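Long-range contact in lipoprotein (Bacteroides vulgatus, PDB 3U6G), which is of unknown function but has an immunoglobulin-like fold and belongs to a family named for PLAT/LH2- and C2-like calcium-binding lipoproteins: residues A[4-9]-A[95-100]. Residues are numbered along the deposited sequence; the frame is centred on the assembly and turned at random. Where two conformers were deposited one is given.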
loop_
_atom_site.group_PDB
_atom_site.type_symbol
_atom_site.label_atom_id
_atom_site.label_comp_id
_atom_site.label_asym_id
_atom_site.label_seq_id
_atom_site.Cartn_x
_atom_site.Cartn_y
_atom_site.Cartn_z
ATOM N N ASP A 4 17.457 -8.280 -0.271
ATOM C CA ASP A 4 16.905 -6.985 -0.691
ATOM C C ASP A 4 16.247 -6.215 0.454
ATOM O O ASP A 4 15.783 -5.072 0.258
ATOM C CB ASP A 4 15.859 -7.180 -1.797
ATOM C CG ASP A 4 16.435 -7.825 -3.040
ATOM O OD1 ASP A 4 17.650 -7.652 -3.286
ATOM O OD2 ASP A 4 15.667 -8.494 -3.773
ATOM N N PHE A 5 16.191 -6.841 1.632
ATOM C CA PHE A 5 15.564 -6.246 2.796
ATOM C C PHE A 5 16.595 -6.036 3.904
ATOM O O PHE A 5 17.530 -6.830 4.078
ATOM C CB PHE A 5 14.412 -7.131 3.282
ATOM C CG PHE A 5 13.393 -7.425 2.226
ATOM C CD1 PHE A 5 13.522 -8.537 1.408
ATOM C CD2 PHE A 5 12.310 -6.592 2.036
ATOM C CE1 PHE A 5 12.582 -8.812 0.429
ATOM C CE2 PHE A 5 11.377 -6.844 1.064
ATOM C CZ PHE A 5 11.509 -7.971 0.253
ATOM N N GLN A 6 16.438 -4.936 4.623
ATOM C CA GLN A 6 17.287 -4.608 5.743
ATOM C C GLN A 6 16.389 -4.264 6.920
ATOM O O GLN A 6 15.403 -3.556 6.757
ATOM C CB GLN A 6 18.151 -3.408 5.373
ATOM C CG GLN A 6 19.143 -2.972 6.436
ATOM C CD GLN A 6 20.141 -1.939 5.916
ATOM O OE1 GLN A 6 20.189 -1.628 4.715
ATOM N NE2 GLN A 6 20.945 -1.407 6.819
ATOM N N THR A 7 16.732 -4.778 8.089
ATOM C CA THR A 7 16.009 -4.465 9.298
ATOM C C THR A 7 16.552 -3.146 9.849
ATOM O O THR A 7 17.758 -2.895 9.806
ATOM C CB THR A 7 16.130 -5.618 10.292
ATOM O OG1 THR A 7 15.537 -6.796 9.713
ATOM C CG2 THR A 7 15.438 -5.276 11.596
ATOM N N GLY A 8 15.648 -2.278 10.294
ATOM C CA GLY A 8 16.024 -0.996 10.857
ATOM C C GLY A 8 14.831 -0.079 10.912
ATOM O O GLY A 8 13.697 -0.534 10.793
ATOM N N ILE A 9 15.079 1.211 11.105
ATOM C CA ILE A 9 14.001 2.190 11.073
ATOM C C ILE A 9 13.751 2.569 9.613
ATOM O O ILE A 9 14.592 3.181 8.959
ATOM C CB ILE A 9 14.291 3.430 11.946
ATOM C CG1 ILE A 9 14.393 3.039 13.426
ATOM C CG2 ILE A 9 13.188 4.473 11.766
ATOM C CD1 ILE A 9 14.798 4.196 14.343
ATOM N N TYR A 95 13.624 5.642 3.191
ATOM C CA TYR A 95 14.877 5.532 3.931
ATOM C C TYR A 95 14.899 4.290 4.799
ATOM O O TYR A 95 13.858 3.816 5.258
ATOM C CB TYR A 95 15.087 6.711 4.885
ATOM C CG TYR A 95 14.847 8.089 4.339
ATOM C CD1 TYR A 95 13.560 8.568 4.193
ATOM C CD2 TYR A 95 15.917 8.936 4.019
ATOM C CE1 TYR A 95 13.322 9.831 3.722
ATOM C CE2 TYR A 95 15.676 10.222 3.548
ATOM C CZ TYR A 95 14.370 10.658 3.394
ATOM O OH TYR A 95 14.064 11.926 2.931
ATOM N N ILE A 96 16.103 3.797 5.061
ATOM C CA ILE A 96 16.348 2.878 6.150
ATOM C C ILE A 96 17.504 3.438 6.978
ATOM O O ILE A 96 18.602 3.684 6.451
ATOM C CB ILE A 96 16.709 1.448 5.660
ATOM C CG1 ILE A 96 15.635 0.911 4.714
ATOM C CG2 ILE A 96 16.896 0.481 6.848
ATOM C CD1 ILE A 96 15.961 -0.447 4.140
ATOM N N ASP A 97 17.255 3.667 8.265
ATOM C CA ASP A 97 18.260 4.254 9.169
ATOM C C ASP A 97 18.911 5.496 8.549
ATOM O O ASP A 97 20.134 5.641 8.559
ATOM C CB ASP A 97 19.329 3.227 9.531
ATOM C CG ASP A 97 18.771 2.053 10.312
ATOM O OD1 ASP A 97 17.795 2.226 11.077
ATOM O OD2 ASP A 97 19.338 0.955 10.166
ATOM N N ASP A 98 18.069 6.383 8.021
ATOM C CA ASP A 98 18.473 7.689 7.458
ATOM C C ASP A 98 19.187 7.643 6.118
ATOM O O ASP A 98 19.470 8.693 5.553
ATOM C CB ASP A 98 19.327 8.516 8.433
ATOM C CG ASP A 98 18.652 8.739 9.788
ATOM O OD1 ASP A 98 17.451 9.069 9.824
ATOM O OD2 ASP A 98 19.345 8.618 10.822
ATOM N N LYS A 99 19.434 6.450 5.585
ATOM C CA LYS A 99 19.978 6.313 4.246
ATOM C C LYS A 99 18.823 6.239 3.245
ATOM O O LYS A 99 17.889 5.459 3.429
ATOM C CB LYS A 99 20.824 5.054 4.134
ATOM C CG LYS A 99 21.440 4.838 2.762
ATOM C CD LYS A 99 22.312 3.594 2.726
ATOM C CE LYS A 99 22.906 3.342 1.345
ATOM N NZ LYS A 99 23.865 2.197 1.366
ATOM N N GLU A 100 18.898 7.043 2.184
ATOM C CA GLU A 100 17.889 7.022 1.148
ATOM C C GLU A 100 18.052 5.748 0.347
ATOM O O GLU A 100 19.144 5.469 -0.150
ATOM C CB GLU A 100 17.998 8.252 0.238
ATOM C CG GLU A 100 17.034 8.195 -0.942
ATOM C CD GLU A 100 17.019 9.453 -1.790
ATOM O OE1 GLU A 100 17.242 10.569 -1.269
ATOM O OE2 GLU A 100 16.746 9.316 -2.988
HETATM O O HOH W 1 19.502 -1.330 11.344
HETATM O O HOH W 2 15.183 6.033 8.482
#
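Ile96 and Asp97 meet the N-terminal loop 4-9 at a beta hairpin of this immunoglobulin-like fold, closed by a type I' turn. The turn runs from Ile96 to Lys99 and joins strands 87-96 and 99-109. The ring of Tyr95 makes a cation-pi contact with Lys11. Ile96 is buried. Its CD1 lies 3.9 Å from Gln6 CB, and its CG2 faces Gln6 CG. The extended Gln6 chain crosses this branched side chain obliquely. Thr123 and His10 also touch Ile96. An alanine in place of Ile96 would probably open a gap beside Gln6 and leave the aliphatic part of Gln6 freer to turn. Ile96 CA makes a CA-H...O contact with Ile9 O, 3.3 Å from CA to O. Asp97 grips Ile9 twice. Its backbone N gives a hydrogen bond of 2.8 Å to Ile9 O. Its CG stands beside that N (chi1 -64°), on the side where both groups meet Ile9. Asp97 OD1 accepts a hydrogen bond of 2.9 Å from Ile9 N, nearly straight, with the donor above the carboxylate plane. A water bridges the segments, donating to Thr7 O at 2.8 Å and to Asp97 OD2 at 2.6 Å. Asp98 N donates to a second water at 2.9 Å, which donates to Ile9 O at 3.0 Å.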